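Agmatine ureohydrolase (Thermoplasma volcanium GSS1, PDB 3PZL) probably hydrolyses agmatine to putrescine and urea, as a member of the arginase family that binds two manganese ions per subunit. Local coordinates at residues V271-L276 with G280-L285. Numbering follows the deposited sequence.
Sequences VEFSPL and GNTSML
F273, in the loop after strand 265-271, packs its ring against T282 and S283 in the first turn of helix 281-303. The contact rests on van der Waals packing; no hydrogen bond crosses it. The methyl CG2 of T282 reaches CD2 of F273 (3.3 Å), while T282 O lies over one face of the ring. Farther out, CZ of F273 meets CB of S283 (3.4 Å). With chi1 at 89°, CG of F273 sits between its own backbone N and carbonyl carbon, sending the ring to the helix; I61 of helix 57-65 also packs on it.

The two hydroxyls find partners elsewhere. Serine is small enough for CB to meet the ring while OG of S283 turns back to the carbonyl O of G280 (3.0 Å), 33° from its plane; M284 N shares that acceptor. At the N-cap, G280 has a phi of 131°, where a CB would jam against the preceding carbonyl O. Threonine offers two sides: CG2 meets the ring, and OG1 bonds to D278 and A240 N.

Replacing F273 by alanine is likely to open a gap beside CG2 of T282 and CB of S283. Loop and helix start are thus joined by apolar side-chain packing, about 7 Å from the side chain of manganese ligand D231.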
loop_
_atom_site.group_PDB
_atom_site.type_symbol
_atom_site.label_atom_id
_atom_site.label_comp_id
_atom_site.label_asym_id
_atom_site.label_seq_id
_atom_site.Cartn_x
_atom_site.Cartn_y
_atom_site.Cartn_z
ATOM N N VAL B 271 8.784 17.594 -13.451
ATOM C CA VAL B 271 8.394 18.041 -12.130
ATOM C C VAL B 271 6.992 17.627 -11.711
ATOM O O VAL B 271 6.160 17.273 -12.520
ATOM C CB VAL B 271 8.485 19.586 -12.003
ATOM C CG1 VAL B 271 9.887 20.078 -12.291
ATOM C CG2 VAL B 271 7.451 20.282 -12.920
ATOM N N GLU B 272 6.729 17.724 -10.424
ATOM C CA GLU B 272 5.374 17.612 -9.859
ATOM C C GLU B 272 4.789 16.212 -9.871
ATOM O O GLU B 272 3.557 16.074 -9.990
ATOM C CB GLU B 272 4.374 18.588 -10.497
ATOM C CG GLU B 272 4.660 20.049 -10.257
ATOM C CD GLU B 272 4.318 20.487 -8.848
ATOM O OE1 GLU B 272 3.501 19.779 -8.219
ATOM O OE2 GLU B 272 4.857 21.519 -8.352
ATOM N N PHE B 273 5.635 15.189 -9.743
ATOM C CA PHE B 273 5.104 13.866 -9.363
ATOM C C PHE B 273 5.720 13.372 -8.054
ATOM O O PHE B 273 6.764 13.857 -7.659
ATOM C CB PHE B 273 5.201 12.829 -10.496
ATOM C CG PHE B 273 6.476 12.067 -10.526
ATOM C CD1 PHE B 273 7.600 12.585 -11.167
ATOM C CD2 PHE B 273 6.551 10.798 -9.929
ATOM C CE1 PHE B 273 8.789 11.863 -11.197
ATOM C CE2 PHE B 273 7.705 10.062 -9.949
ATOM C CZ PHE B 273 8.840 10.603 -10.581
ATOM N N SER B 274 5.045 12.440 -7.389
ATOM C CA SER B 274 5.438 11.997 -6.084
ATOM C C SER B 274 5.460 10.489 -5.959
ATOM O O SER B 274 4.393 9.870 -5.877
ATOM C CB SER B 274 4.487 12.530 -5.039
ATOM O OG SER B 274 4.932 12.095 -3.742
ATOM N N PRO B 275 6.680 9.896 -5.879
ATOM C CA PRO B 275 6.925 8.420 -5.885
ATOM C C PRO B 275 6.211 7.669 -4.756
ATOM O O PRO B 275 6.033 6.463 -4.872
ATOM C CB PRO B 275 8.424 8.288 -5.688
ATOM C CG PRO B 275 8.978 9.704 -5.705
ATOM C CD PRO B 275 7.874 10.683 -5.539
ATOM N N LEU B 276 5.806 8.364 -3.686
ATOM C CA LEU B 276 5.089 7.744 -2.554
ATOM C C LEU B 276 3.689 7.256 -2.934
ATOM O O LEU B 276 3.111 6.355 -2.262
ATOM C CB LEU B 276 4.970 8.716 -1.365
ATOM C CG LEU B 276 6.283 9.360 -0.846
ATOM C CD1 LEU B 276 6.055 10.472 0.215
ATOM C CD2 LEU B 276 7.282 8.306 -0.338
ATOM N N GLY B 280 5.945 2.794 -8.788
ATOM C CA GLY B 280 7.118 3.085 -9.616
ATOM C C GLY B 280 6.790 3.433 -11.055
ATOM O O GLY B 280 7.661 3.951 -11.768
ATOM N N ASN B 281 5.544 3.206 -11.485
ATOM C CA ASN B 281 5.241 3.394 -12.895
ATOM C C ASN B 281 5.381 4.836 -13.336
ATOM O O ASN B 281 5.733 5.114 -14.489
ATOM C CB ASN B 281 3.895 2.777 -13.303
ATOM C CG ASN B 281 3.934 1.216 -13.304
ATOM O OD1 ASN B 281 4.989 0.590 -13.102
ATOM N ND2 ASN B 281 2.776 0.593 -13.504
ATOM N N THR B 282 5.152 5.764 -12.422
ATOM C CA THR B 282 5.214 7.195 -12.776
ATOM C C THR B 282 6.680 7.661 -12.941
ATOM O O THR B 282 7.038 8.338 -13.898
ATOM C CB THR B 282 4.471 8.063 -11.749
ATOM O OG1 THR B 282 3.116 7.616 -11.636
ATOM C CG2 THR B 282 4.474 9.502 -12.165
ATOM N N SER B 283 7.550 7.239 -12.037
ATOM C CA SER B 283 8.963 7.562 -12.177
ATOM C C SER B 283 9.600 6.810 -13.340
ATOM O O SER B 283 10.653 7.188 -13.833
ATOM C CB SER B 283 9.712 7.310 -10.872
ATOM O OG SER B 283 9.524 5.979 -10.486
HETATM N N MSE B 284 8.950 5.751 -13.782
HETATM C CA MSE B 284 9.433 5.003 -14.915
HETATM C C MSE B 284 9.105 5.766 -16.201
HETATM O O MSE B 284 9.905 5.831 -17.130
HETATM C CB MSE B 284 8.801 3.635 -14.952
HETATM C CG MSE B 284 9.438 2.713 -15.965
HETATM SE SE MSE B 284 11.323 2.325 -15.462
HETATM C CE MSE B 284 11.692 0.984 -16.820
ATOM N N LEU B 285 7.915 6.335 -16.271
ATOM C CA LEU B 285 7.589 7.193 -17.394
ATOM C C LEU B 285 8.506 8.419 -17.338
ATOM O O LEU B 285 9.049 8.839 -18.374
ATOM C CB LEU B 285 6.131 7.624 -17.343
ATOM C CG LEU B 285 5.695 8.671 -18.357
ATOM C CD1 LEU B 285 5.943 8.205 -19.753
ATOM C CD2 LEU B 285 4.266 8.886 -18.171
#